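Local atomic coordinates of PRESAN domain-containing protein (Plasmodium falciparum, PDB entry 7D2W), a protein that is of unknown function but belongs to the PHIST family of malaria parasites and probably works through protein binding by its four-helix bundle. Residues 169-172 and 173-177; 65-68 and 69-73; 129-132 and 133-136; 48-51 and 52-56; 79-82 and 83-86. All coordinates share one frame; numbering follows the deposited sequence.

Contact 1 of 5, residues 169-172 and 173-177; sequences DLYV and KYEKI
Leu170 and Lys173 run side by side in the same direction, Leu170 CD2 coming 3.9 Å from Lys173 NZ; the ammonium group has its salt bridge with Asp123 on helix 117-144. The same methyl is 4.2 Å from CE2 of Tyr174, whose hydroxyl is also hydrogen-bonded to Asp123. Val172 and Lys176 form a second aligned pair, in which the doubly bent lysine chain folds back to set NZ 3.6 Å from Val172 CG1. Tyr171 and Glu175 instead meet obliquely, in one of two modelled tyrosine conformers, with ring and carboxylate planes 49° apart. With CG anti to N (chi1 -166°), this ring stands outward, leaning slightly forward, and the Glu175 carboxylate reaches back to it, OE1 lying 3.5 Å from Tyr171 CE2. So placed, the ring also meets Lys165 of the second subunit in a cation-pi contact. Beneath the side chains the backbone bond from Glu175 N to Tyr171 O measures 2.8 Å. The i to i+3 and i to i+4 pairings are those of an amphipathic alpha-helix in a helical bundle, here with one flank packed on helices 65-93 and 117-144 and another facing the second subunit.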
loop_
_atom_site.group_PDB
_atom_site.type_symbol
_atom_site.label_atom_id
_atom_site.label_comp_id
_atom_site.label_asym_id
_atom_site.label_seq_id
_atom_site.Cartn_x
_atom_site.Cartn_y
_atom_site.Cartn_z
ATOM N N ASP A 169 4.135 -1.049 4.251
ATOM C CA ASP A 169 4.998 -0.367 5.210
ATOM C C ASP A 169 6.169 -1.246 5.620
ATOM O O ASP A 169 7.317 -0.779 5.688
ATOM C CB ASP A 169 4.194 0.049 6.440
ATOM C CG ASP A 169 3.301 1.239 6.178
ATOM O OD1 ASP A 169 3.334 1.779 5.055
ATOM O OD2 ASP A 169 2.538 1.612 7.086
ATOM N N LEU A 170 5.898 -2.521 5.915
ATOM C CA LEU A 170 6.963 -3.432 6.320
ATOM C C LEU A 170 7.953 -3.672 5.183
ATOM O O LEU A 170 9.167 -3.694 5.404
ATOM C CB LEU A 170 6.356 -4.758 6.793
ATOM C CG LEU A 170 5.622 -4.701 8.140
ATOM C CD1 LEU A 170 4.819 -5.998 8.383
ATOM C CD2 LEU A 170 6.627 -4.482 9.252
ATOM N N TYR A 171 7.460 -3.880 3.963
ATOM C CA TYR A 171 8.375 -4.113 2.850
ATOM C C TYR A 171 9.289 -2.907 2.628
ATOM O O TYR A 171 10.503 -3.070 2.476
ATOM C CB TYR A 171 7.610 -4.465 1.569
ATOM C CG TYR A 171 8.519 -5.043 0.492
ATOM C CD1 TYR A 171 8.925 -6.368 0.533
ATOM C CD2 TYR A 171 8.992 -4.250 -0.547
ATOM C CE1 TYR A 171 9.769 -6.889 -0.431
ATOM C CE2 TYR A 171 9.838 -4.762 -1.517
ATOM C CZ TYR A 171 10.220 -6.083 -1.456
ATOM O OH TYR A 171 11.056 -6.601 -2.419
ATOM N N VAL A 172 8.725 -1.700 2.623
ATOM C CA VAL A 172 9.508 -0.481 2.442
ATOM C C VAL A 172 10.574 -0.368 3.528
ATOM O O VAL A 172 11.750 -0.103 3.245
ATOM C CB VAL A 172 8.556 0.733 2.433
ATOM C CG1 VAL A 172 9.278 2.028 2.764
ATOM C CG2 VAL A 172 7.846 0.823 1.078
ATOM N N LYS A 173 10.175 -0.587 4.785
ATOM C CA LYS A 173 11.102 -0.483 5.910
ATOM C C LYS A 173 12.288 -1.432 5.760
ATOM O O LYS A 173 13.441 -1.029 5.953
ATOM C CB LYS A 173 10.364 -0.758 7.225
ATOM C CG LYS A 173 11.297 -0.825 8.456
ATOM C CD LYS A 173 10.522 -0.718 9.769
ATOM C CE LYS A 173 9.833 -2.036 10.114
ATOM N NZ LYS A 173 8.868 -1.931 11.269
ATOM N N TYR A 174 12.030 -2.709 5.440
ATOM C CA TYR A 174 13.119 -3.677 5.400
ATOM C C TYR A 174 13.867 -3.638 4.079
ATOM O O TYR A 174 15.052 -3.987 4.040
ATOM C CB TYR A 174 12.599 -5.096 5.693
ATOM C CG TYR A 174 12.327 -5.216 7.161
ATOM C CD1 TYR A 174 13.381 -5.342 8.065
ATOM C CD2 TYR A 174 11.037 -5.103 7.659
ATOM C CE1 TYR A 174 13.153 -5.392 9.419
ATOM C CE2 TYR A 174 10.793 -5.152 9.021
ATOM C CZ TYR A 174 11.857 -5.287 9.890
ATOM O OH TYR A 174 11.622 -5.330 11.234
ATOM N N GLU A 175 13.210 -3.224 2.992
ATOM C CA GLU A 175 13.944 -3.076 1.741
ATOM C C GLU A 175 15.075 -2.073 1.901
ATOM O O GLU A 175 16.184 -2.283 1.383
ATOM C CB GLU A 175 13.022 -2.642 0.609
ATOM C CG GLU A 175 13.667 -2.859 -0.747
ATOM C CD GLU A 175 12.867 -2.261 -1.887
ATOM O OE1 GLU A 175 11.744 -1.790 -1.644
ATOM O OE2 GLU A 175 13.365 -2.261 -3.031
ATOM N N LYS A 176 14.820 -0.993 2.636
ATOM C CA LYS A 176 15.856 0.007 2.852
ATOM C C LYS A 176 16.974 -0.556 3.716
ATOM O O LYS A 176 18.157 -0.422 3.379
ATOM C CB LYS A 176 15.257 1.256 3.496
ATOM C CG LYS A 176 14.421 2.095 2.553
ATOM C CD LYS A 176 14.024 3.426 3.181
ATOM C CE LYS A 176 12.584 3.407 3.680
ATOM N NZ LYS A 176 11.824 4.604 3.211
ATOM N N ILE A 177 16.618 -1.199 4.834
ATOM C CA ILE A 177 17.633 -1.723 5.747
ATOM C C ILE A 177 18.478 -2.781 5.055
ATOM O O ILE A 177 19.711 -2.753 5.124
ATOM C CB ILE A 177 16.985 -2.284 7.023
ATOM C CG1 ILE A 177 16.098 -1.244 7.684
ATOM C CG2 ILE A 177 18.054 -2.703 8.015
ATOM C CD1 ILE A 177 15.184 -1.846 8.720
#

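Contact 2 of 5, residues 65-68 and 69-73; sequences RTYL and LNIWN
The Tyr67 ring is met obliquely by the end of Ile71, whose CD1, in one of two conformers, lies 3.6 Å from both Tyr67 CD1 and CE1, while the Trp72 indole turns off the helix to stack with Phe139. These lie on two flanks of the first turns of helix 65-93 in the four-helix bundle. Tyr67 has CG anti to its amide nitrogen (chi1 -162°), which sets the ring out from the helix, where Ile71 CD1 reaches back to it. So placed, the isoleucine methyl comes 4.3 Å from Leu68 CD2, and Leu52 and Phe56 of helix 49-58 pack on Ile71. Trp72 NE1 is satisfied by Thr136 on helix 117-144, a bond that fixes the turn of the indole. On another flank the aliphatic part of Arg65 crosses the end of Leu69, and Tyr140 packs on both. The guanidinium goes on to a weak hydrogen bond with Asn144. Arg65 CG stands 3.6 Å from Leu69 CD1, and Leu69 CG sits 3.2 Å from Arg65 O.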
loop_
_atom_site.group_PDB
_atom_site.type_symbol
_atom_site.label_atom_id
_atom_site.label_comp_id
_atom_site.label_asym_id
_atom_site.label_seq_id
_atom_site.Cartn_x
_atom_site.Cartn_y
_atom_site.Cartn_z
ATOM N N ARG A 65 -25.265 -14.890 10.851
ATOM C CA ARG A 65 -23.960 -14.653 11.466
ATOM C C ARG A 65 -22.941 -15.715 11.058
ATOM O O ARG A 65 -21.773 -15.390 10.798
ATOM C CB ARG A 65 -24.105 -14.599 12.990
ATOM C CG ARG A 65 -22.851 -15.024 13.740
ATOM C CD ARG A 65 -23.065 -15.028 15.236
ATOM N NE ARG A 65 -23.095 -13.669 15.756
ATOM C CZ ARG A 65 -22.143 -13.138 16.510
ATOM N NH1 ARG A 65 -21.082 -13.855 16.850
ATOM N NH2 ARG A 65 -22.259 -11.889 16.925
ATOM N N THR A 66 -23.362 -16.990 10.993
ATOM C CA THR A 66 -22.489 -18.051 10.488
ATOM C C THR A 66 -21.916 -17.690 9.126
ATOM O O THR A 66 -20.730 -17.915 8.852
ATOM C CB THR A 66 -23.255 -19.372 10.381
ATOM O OG1 THR A 66 -23.577 -19.856 11.686
ATOM C CG2 THR A 66 -22.423 -20.418 9.636
ATOM N N TYR A 67 -22.752 -17.137 8.256
ATOM C CA TYR A 67 -22.286 -16.699 6.948
ATOM C C TYR A 67 -21.244 -15.607 7.103
ATOM O O TYR A 67 -20.161 -15.665 6.510
ATOM C CB TYR A 67 -23.485 -16.211 6.130
ATOM C CG TYR A 67 -23.297 -16.108 4.629
ATOM C CD1 TYR A 67 -22.041 -15.929 4.062
ATOM C CD2 TYR A 67 -24.392 -16.147 3.785
ATOM C CE1 TYR A 67 -21.889 -15.808 2.695
ATOM C CE2 TYR A 67 -24.257 -16.028 2.421
ATOM C CZ TYR A 67 -23.004 -15.854 1.877
ATOM O OH TYR A 67 -22.864 -15.723 0.512
ATOM N N LEU A 68 -21.551 -14.604 7.928
ATOM C CA LEU A 68 -20.608 -13.517 8.158
ATOM C C LEU A 68 -19.284 -14.025 8.721
ATOM O O LEU A 68 -18.214 -13.521 8.349
ATOM C CB LEU A 68 -21.241 -12.489 9.096
ATOM C CG LEU A 68 -22.330 -11.678 8.387
ATOM C CD1 LEU A 68 -22.985 -10.699 9.348
ATOM C CD2 LEU A 68 -21.753 -10.943 7.175
ATOM N N LEU A 69 -19.326 -15.028 9.610
ATOM C CA LEU A 69 -18.077 -15.546 10.167
ATOM C C LEU A 69 -17.276 -16.297 9.114
ATOM O O LEU A 69 -16.043 -16.247 9.110
ATOM C CB LEU A 69 -18.363 -16.452 11.369
ATOM C CG LEU A 69 -19.062 -15.738 12.536
ATOM C CD1 LEU A 69 -19.620 -16.696 13.582
ATOM C CD2 LEU A 69 -18.102 -14.742 13.161
ATOM N N ASN A 70 -17.967 -17.004 8.223
ATOM C CA ASN A 70 -17.326 -17.675 7.099
ATOM C C ASN A 70 -16.594 -16.668 6.206
ATOM O O ASN A 70 -15.444 -16.894 5.827
ATOM C CB ASN A 70 -18.393 -18.435 6.304
ATOM C CG ASN A 70 -17.815 -19.313 5.218
ATOM O OD1 ASN A 70 -17.490 -18.841 4.127
ATOM N ND2 ASN A 70 -17.710 -20.609 5.498
ATOM N N ILE A 71 -17.261 -15.564 5.886
ATOM C CA ILE A 71 -16.625 -14.506 5.096
ATOM C C ILE A 71 -15.367 -13.991 5.794
ATOM O O ILE A 71 -14.322 -13.804 5.159
ATOM C CB ILE A 71 -17.634 -13.370 4.838
ATOM C CG1 ILE A 71 -18.649 -13.792 3.773
ATOM C CG2 ILE A 71 -16.929 -12.086 4.441
ATOM C CD1 ILE A 71 -19.963 -13.053 3.881
ATOM N N TRP A 72 -15.441 -13.763 7.110
ATOM C CA TRP A 72 -14.265 -13.290 7.843
ATOM C C TRP A 72 -13.105 -14.293 7.791
ATOM O O TRP A 72 -11.936 -13.896 7.722
ATOM C CB TRP A 72 -14.654 -12.983 9.289
ATOM C CG TRP A 72 -13.616 -12.234 10.078
ATOM C CD1 TRP A 72 -12.905 -12.703 11.150
ATOM C CD2 TRP A 72 -13.177 -10.882 9.867
ATOM N NE1 TRP A 72 -12.057 -11.725 11.614
ATOM C CE2 TRP A 72 -12.206 -10.602 10.851
ATOM C CE3 TRP A 72 -13.519 -9.879 8.949
ATOM C CZ2 TRP A 72 -11.564 -9.369 10.941
ATOM C CZ3 TRP A 72 -12.877 -8.646 9.042
ATOM C CH2 TRP A 72 -11.921 -8.403 10.040
ATOM N N ASN A 73 -13.400 -15.595 7.833
ATOM C CA ASN A 73 -12.330 -16.577 7.691
ATOM C C ASN A 73 -11.673 -16.481 6.317
ATOM O O ASN A 73 -10.452 -16.614 6.200
ATOM C CB ASN A 73 -12.864 -17.992 7.935
ATOM C CG ASN A 73 -13.230 -18.226 9.385
ATOM O OD1 ASN A 73 -12.736 -17.532 10.278
ATOM N ND2 ASN A 73 -14.094 -19.208 9.633
#

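Contact 3 of 5, residues 129-132 and 133-136; sequences STLE and TEQT
Leu131 lies across the carboxamide end of Gln135, its CD1 3.6 Å from Gln135 NE2 and 3.8 Å from Gln135 CG. Leu131 has CG anti to the backbone nitrogen (chi1 -179°), whereas Gln135 has CG beside its own, and the two chains therefore converge although they start a turn apart. The same methyl is also 4.0 Å from Glu134 OE2, whose carboxylate is paired with Arg138. Gln135 is buried in the four-helix bundle, and its amide is held at both ends: OE1 accepts from Lys75, while NE2 donates to Glu162 and to the carbonyl of Cys159, which together fix its rotation. Leu131 meanwhile packs on Phe163 and Leu166 of helix 149-181. On the solvent side a water gives a proton to Ser129 O at 2.8 Å and stands 3.1 Å from Thr133 OG1, bridging successive turns beside the bond from Thr133 N to Ser129 O. Farther round the helix, the extended Glu132 reaches the guanidinium of Arg80 on helix 65-93.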
loop_
_atom_site.group_PDB
_atom_site.type_symbol
_atom_site.label_atom_id
_atom_site.label_comp_id
_atom_site.label_asym_id
_atom_site.label_seq_id
_atom_site.Cartn_x
_atom_site.Cartn_y
_atom_site.Cartn_z
ATOM N N SER A 129 0.145 -9.995 13.512
ATOM C CA SER A 129 -0.709 -10.718 14.446
ATOM C C SER A 129 -1.504 -9.745 15.314
ATOM O O SER A 129 -2.684 -9.987 15.597
ATOM C CB SER A 129 0.116 -11.689 15.293
ATOM O OG SER A 129 0.871 -10.963 16.242
ATOM N N THR A 130 -0.902 -8.618 15.706
ATOM C CA THR A 130 -1.640 -7.629 16.487
ATOM C C THR A 130 -2.733 -6.974 15.650
ATOM O O THR A 130 -3.830 -6.694 16.152
ATOM C CB THR A 130 -0.691 -6.567 17.043
ATOM O OG1 THR A 130 0.314 -7.196 17.848
ATOM C CG2 THR A 130 -1.462 -5.577 17.888
ATOM N N LEU A 131 -2.458 -6.724 14.363
ATOM C CA LEU A 131 -3.500 -6.138 13.522
ATOM C C LEU A 131 -4.665 -7.101 13.356
ATOM O O LEU A 131 -5.830 -6.690 13.396
ATOM C CB LEU A 131 -2.947 -5.723 12.152
ATOM C CG LEU A 131 -3.956 -5.064 11.194
ATOM C CD1 LEU A 131 -4.641 -3.825 11.797
ATOM C CD2 LEU A 131 -3.292 -4.685 9.868
ATOM N N GLU A 132 -4.373 -8.396 13.180
ATOM C CA GLU A 132 -5.443 -9.375 13.016
ATOM C C GLU A 132 -6.361 -9.395 14.238
ATOM O O GLU A 132 -7.591 -9.376 14.110
ATOM C CB GLU A 132 -4.832 -10.756 12.739
ATOM C CG GLU A 132 -5.833 -11.858 12.468
ATOM C CD GLU A 132 -5.151 -13.175 12.119
ATOM O OE1 GLU A 132 -4.432 -13.231 11.088
ATOM O OE2 GLU A 132 -5.339 -14.147 12.879
ATOM N N THR A 133 -5.777 -9.392 15.440
ATOM C CA THR A 133 -6.575 -9.382 16.662
ATOM C C THR A 133 -7.432 -8.125 16.751
ATOM O O THR A 133 -8.621 -8.192 17.082
ATOM C CB THR A 133 -5.663 -9.485 17.890
ATOM O OG1 THR A 133 -4.959 -10.727 17.859
ATOM C CG2 THR A 133 -6.477 -9.395 19.171
ATOM N N GLU A 134 -6.834 -6.963 16.476
ATOM C CA GLU A 134 -7.570 -5.704 16.554
ATOM C C GLU A 134 -8.719 -5.669 15.551
ATOM O O GLU A 134 -9.833 -5.253 15.887
ATOM C CB GLU A 134 -6.616 -4.534 16.319
ATOM C CG GLU A 134 -7.315 -3.188 16.170
ATOM C CD GLU A 134 -6.595 -2.258 15.207
ATOM O OE1 GLU A 134 -5.427 -1.898 15.481
ATOM O OE2 GLU A 134 -7.193 -1.896 14.168
ATOM N N GLN A 135 -8.473 -6.113 14.312
ATOM C CA GLN A 135 -9.540 -6.136 13.317
ATOM C C GLN A 135 -10.655 -7.103 13.699
ATOM O O GLN A 135 -11.838 -6.782 13.557
ATOM C CB GLN A 135 -8.964 -6.493 11.942
ATOM C CG GLN A 135 -8.127 -5.349 11.375
ATOM C CD GLN A 135 -7.667 -5.614 9.961
ATOM O OE1 GLN A 135 -7.774 -6.734 9.454
ATOM N NE2 GLN A 135 -7.159 -4.580 9.305
ATOM N N THR A 136 -10.301 -8.306 14.158
ATOM C CA THR A 136 -11.324 -9.273 14.545
ATOM C C THR A 136 -12.210 -8.722 15.658
ATOM O O THR A 136 -13.436 -8.903 15.634
ATOM C CB THR A 136 -10.664 -10.583 14.973
ATOM O OG1 THR A 136 -10.069 -11.195 13.825
ATOM C CG2 THR A 136 -11.696 -11.552 15.589
HETATM O O HOH W 1 -3.444 -12.695 16.027
#

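Contact 4 of 5, residues 48-51 and 52-56; sequences TREE and LYELF
A capping box opens helix 49-58: Thr48, at the N-cap, and Glu51 exchange bonds between side chain and backbone. Glu51 N donates to Thr48 OG1 at 3.1 Å, and Thr48 N returns the favour to Glu51 OE1 at 3.0 Å, in a nearly straight bond (171°) that meets the oxygen on its anti side, 33° out of the carboxylate plane. Thr48 O then accepts from Leu52 N, carrying the cap into the first full turn. Next to it, Arg49 and Tyr53 run side by side in the same direction, with the guanidinium plane 76° from the ring. The contact is made by the aliphatic stem, Arg49 CG lying 3.4 Å from Tyr53 CE2, while the carbonyl oxygen of Arg49 stands above one face of the ring, offset toward its rim. A water 2.9 Å from Tyr53 OH also receives a weak bond from Arg49 NH1. On the exposed flank Glu50 and Glu54 cross with their carboxylates steeply turned, and OE2 of Glu50 comes 3.8 Å from OE2 of Glu54, a pairing of like charges that is probably unfavourable. The short helix lies against two long ones: Arg49 bridges to Asp164 on helix 149-181, where Ile160 packs on Leu52 and Tyr53 and Arg157 makes a cation-pi contact with Tyr53, while Leu55 rests on Tyr67 of helix 65-93.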
loop_
_atom_site.group_PDB
_atom_site.type_symbol
_atom_site.label_atom_id
_atom_site.label_comp_id
_atom_site.label_asym_id
_atom_site.label_seq_id
_atom_site.Cartn_x
_atom_site.Cartn_y
_atom_site.Cartn_z
ATOM N N THR A 48 -10.783 -16.155 -3.467
ATOM C CA THR A 48 -9.881 -15.081 -3.832
ATOM C C THR A 48 -10.512 -13.746 -3.463
ATOM O O THR A 48 -11.723 -13.643 -3.252
ATOM C CB THR A 48 -9.572 -15.110 -5.322
ATOM O OG1 THR A 48 -10.788 -14.895 -6.053
ATOM C CG2 THR A 48 -8.964 -16.450 -5.709
ATOM N N ARG A 49 -9.669 -12.713 -3.376
ATOM C CA ARG A 49 -10.172 -11.366 -3.134
ATOM C C ARG A 49 -11.233 -10.997 -4.160
ATOM O O ARG A 49 -12.293 -10.465 -3.820
ATOM C CB ARG A 49 -8.999 -10.375 -3.165
ATOM C CG ARG A 49 -9.239 -9.111 -2.420
ATOM C CD ARG A 49 -8.047 -8.187 -2.594
ATOM N NE ARG A 49 -6.877 -8.669 -1.866
ATOM C CZ ARG A 49 -5.984 -7.854 -1.322
ATOM N NH1 ARG A 49 -6.156 -6.560 -1.457
ATOM N NH2 ARG A 49 -4.927 -8.324 -0.665
ATOM N N GLU A 50 -10.966 -11.303 -5.434
ATOM C CA GLU A 50 -11.931 -11.039 -6.491
ATOM C C GLU A 50 -13.258 -11.742 -6.221
ATOM O O GLU A 50 -14.333 -11.159 -6.412
ATOM C CB GLU A 50 -11.337 -11.500 -7.819
ATOM C CG GLU A 50 -12.069 -11.107 -9.071
ATOM C CD GLU A 50 -11.297 -11.534 -10.314
ATOM O OE1 GLU A 50 -10.067 -11.747 -10.205
ATOM O OE2 GLU A 50 -11.912 -11.666 -11.392
ATOM N N GLU A 51 -13.204 -13.001 -5.793
ATOM C CA GLU A 51 -14.433 -13.743 -5.530
ATOM C C GLU A 51 -15.153 -13.199 -4.310
ATOM O O GLU A 51 -16.384 -13.216 -4.255
ATOM C CB GLU A 51 -14.123 -15.223 -5.335
ATOM C CG GLU A 51 -13.928 -15.974 -6.642
ATOM C CD GLU A 51 -13.155 -17.272 -6.469
ATOM O OE1 GLU A 51 -12.628 -17.520 -5.364
ATOM O OE2 GLU A 51 -13.075 -18.049 -7.446
ATOM N N LEU A 52 -14.402 -12.706 -3.331
ATOM C CA LEU A 52 -15.023 -12.128 -2.148
ATOM C C LEU A 52 -15.745 -10.830 -2.486
ATOM O O LEU A 52 -16.857 -10.585 -2.004
ATOM C CB LEU A 52 -13.954 -11.913 -1.076
ATOM C CG LEU A 52 -14.442 -11.470 0.297
ATOM C CD1 LEU A 52 -15.113 -12.631 0.987
ATOM C CD2 LEU A 52 -13.280 -10.928 1.140
ATOM N N TYR A 53 -15.145 -9.990 -3.325
ATOM C CA TYR A 53 -15.796 -8.729 -3.667
ATOM C C TYR A 53 -16.999 -8.934 -4.578
ATOM O O TYR A 53 -17.965 -8.166 -4.499
ATOM C CB TYR A 53 -14.786 -7.781 -4.304
ATOM C CG TYR A 53 -13.671 -7.404 -3.333
ATOM C CD1 TYR A 53 -13.842 -7.558 -1.960
ATOM C CD2 TYR A 53 -12.447 -6.922 -3.793
ATOM C CE1 TYR A 53 -12.835 -7.220 -1.067
ATOM C CE2 TYR A 53 -11.433 -6.571 -2.900
ATOM C CZ TYR A 53 -11.635 -6.729 -1.547
ATOM O OH TYR A 53 -10.637 -6.392 -0.655
ATOM N N GLU A 54 -16.943 -9.926 -5.472
ATOM C CA GLU A 54 -18.131 -10.291 -6.240
ATOM C C GLU A 54 -19.232 -10.793 -5.307
ATOM O O GLU A 54 -20.394 -10.384 -5.406
ATOM C CB GLU A 54 -17.766 -11.349 -7.286
ATOM C CG GLU A 54 -16.796 -10.848 -8.368
ATOM C CD GLU A 54 -16.099 -11.972 -9.146
ATOM O OE1 GLU A 54 -16.069 -13.125 -8.662
ATOM O OE2 GLU A 54 -15.573 -11.693 -10.245
ATOM N N LEU A 55 -18.869 -11.659 -4.369
ATOM C CA LEU A 55 -19.820 -12.158 -3.384
ATOM C C LEU A 55 -20.392 -11.046 -2.517
ATOM O O LEU A 55 -21.501 -11.191 -1.990
ATOM C CB LEU A 55 -19.131 -13.203 -2.527
ATOM C CG LEU A 55 -19.896 -14.015 -1.507
ATOM C CD1 LEU A 55 -20.874 -14.958 -2.165
ATOM C CD2 LEU A 55 -18.845 -14.752 -0.713
ATOM N N PHE A 56 -19.654 -9.940 -2.345
ATOM C CA PHE A 56 -20.159 -8.790 -1.604
ATOM C C PHE A 56 -21.276 -8.070 -2.336
ATOM O O PHE A 56 -21.790 -7.071 -1.824
ATOM C CB PHE A 56 -19.047 -7.778 -1.309
ATOM C CG PHE A 56 -18.208 -8.123 -0.110
ATOM C CD1 PHE A 56 -18.438 -9.284 0.600
ATOM C CD2 PHE A 56 -17.172 -7.297 0.291
ATOM C CE1 PHE A 56 -17.661 -9.620 1.702
ATOM C CE2 PHE A 56 -16.396 -7.625 1.386
ATOM C CZ PHE A 56 -16.637 -8.799 2.087
HETATM O O HOH W 2 -8.705 -4.393 -1.308
#

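Contact 5 of 5, residues 79-82 and 83-86; sequences CRQG and TKDL
Asp85 OD1 accepts a hydrogen bond from Gln81 NE2 at 2.9 Å, a side-chain clasp between positions i and i+4 on the outer flank of helix 65-93 in the four-helix bundle. The donor lies above the carboxylate plane, 45° out of it, yet the acceptor is almost exactly in the plane of the glutamine amide. The two planes are 46° apart. A bend at chi2 (64°) curls the Gln81 chain along the helix and brings the amide to Asp85. The backbone bond from Asp85 N to Gln81 O, also 2.9 Å, joins the same two residues beneath the clasp. Gly82 brings no side chain, and its carbonyl receives Leu86 N. On the inward flank, Leu86 turns toward helix 149-181, packing on His167, Leu170 and Tyr171, and Thr83 OG1 is hydrogen-bonded to His167 on that helix. Behind it, Cys79 O accepts from Thr83 N at 3.0 Å, with the donor in the carbonyl plane.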
loop_
_atom_site.group_PDB
_atom_site.type_symbol
_atom_site.label_atom_id
_atom_site.label_comp_id
_atom_site.label_asym_id
_atom_site.label_seq_id
_atom_site.Cartn_x
_atom_site.Cartn_y
_atom_site.Cartn_z
ATOM N N CYS A 79 -5.495 -12.201 3.942
ATOM C CA CYS A 79 -4.454 -11.389 4.576
ATOM C C CYS A 79 -3.244 -12.230 4.963
ATOM O O CYS A 79 -2.096 -11.795 4.799
ATOM C CB CYS A 79 -5.017 -10.653 5.795
ATOM S SG CYS A 79 -6.311 -9.498 5.302
ATOM N N ARG A 80 -3.479 -13.432 5.487
ATOM C CA ARG A 80 -2.379 -14.307 5.885
ATOM C C ARG A 80 -1.525 -14.738 4.699
ATOM O O ARG A 80 -0.307 -14.930 4.842
ATOM C CB ARG A 80 -2.939 -15.524 6.615
ATOM C CG ARG A 80 -3.474 -15.152 7.989
ATOM C CD ARG A 80 -4.283 -16.273 8.557
ATOM N NE ARG A 80 -4.883 -15.935 9.842
ATOM C CZ ARG A 80 -5.806 -16.696 10.417
ATOM N NH1 ARG A 80 -6.194 -17.801 9.804
ATOM N NH2 ARG A 80 -6.337 -16.365 11.581
ATOM N N GLN A 81 -2.131 -14.908 3.522
ATOM C CA GLN A 81 -1.321 -15.206 2.345
ATOM C C GLN A 81 -0.493 -13.989 1.956
ATOM O O GLN A 81 0.644 -14.130 1.487
ATOM C CB GLN A 81 -2.209 -15.673 1.182
ATOM C CG GLN A 81 -1.439 -16.071 -0.084
ATOM C CD GLN A 81 -0.534 -17.285 0.130
ATOM O OE1 GLN A 81 -0.994 -18.355 0.533
ATOM N NE2 GLN A 81 0.759 -17.115 -0.135
ATOM N N GLY A 82 -1.045 -12.785 2.148
ATOM C CA GLY A 82 -0.251 -11.578 1.955
ATOM C C GLY A 82 0.973 -11.533 2.853
ATOM O O GLY A 82 2.062 -11.129 2.426
ATOM N N THR A 83 0.813 -11.932 4.113
ATOM C CA THR A 83 1.951 -11.986 5.027
ATOM C C THR A 83 2.985 -13.022 4.568
ATOM O O THR A 83 4.195 -12.748 4.549
ATOM C CB THR A 83 1.455 -12.301 6.434
ATOM O OG1 THR A 83 0.580 -11.257 6.873
ATOM C CG2 THR A 83 2.629 -12.440 7.417
ATOM N N LYS A 84 2.527 -14.224 4.212
ATOM C CA LYS A 84 3.439 -15.242 3.689
ATOM C C LYS A 84 4.219 -14.713 2.490
ATOM O O LYS A 84 5.438 -14.903 2.401
ATOM C CB LYS A 84 2.667 -16.503 3.290
ATOM C CG LYS A 84 2.127 -17.357 4.453
ATOM C CD LYS A 84 1.803 -18.798 3.992
ATOM C CE LYS A 84 2.937 -19.371 3.127
ATOM N NZ LYS A 84 3.172 -20.865 3.225
ATOM N N ASP A 85 3.530 -14.018 1.573
ATOM C CA ASP A 85 4.176 -13.460 0.386
ATOM C C ASP A 85 5.206 -12.397 0.752
ATOM O O ASP A 85 6.283 -12.328 0.144
ATOM C CB ASP A 85 3.131 -12.847 -0.543
ATOM C CG ASP A 85 2.251 -13.887 -1.217
ATOM O OD1 ASP A 85 2.572 -15.096 -1.187
ATOM O OD2 ASP A 85 1.223 -13.475 -1.774
ATOM N N LEU A 86 4.869 -11.530 1.703
ATOM C CA LEU A 86 5.813 -10.511 2.159
ATOM C C LEU A 86 7.084 -11.149 2.716
ATOM O O LEU A 86 8.200 -10.729 2.386
ATOM C CB LEU A 86 5.137 -9.632 3.214
ATOM C CG LEU A 86 6.070 -8.751 4.046
ATOM C CD1 LEU A 86 6.513 -7.567 3.216
ATOM C CD2 LEU A 86 5.364 -8.279 5.322
#

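Each contact joins adjoining turns of one helix, so none closes a long loop; they follow one another in series, and none nests or crosses. From the N terminus, contact 4 opens the short helix 49-58, which packs on contact 2 at the start of helix 65-93 through Ile71 and Tyr67. Contact 5 lies farther along that same helix. Contact 3, on helix 117-144, is tied back to both: Trp72 NE1 to Thr136 OG1, and Arg80 to Glu132 by a salt bridge. Contact 1, late in helix 149-181, touches contact 5 through Leu86 and stands on the opposite side of the chain's centre from contacts 2 and 4, whose centres lie about 33 and about 29 Å from its own.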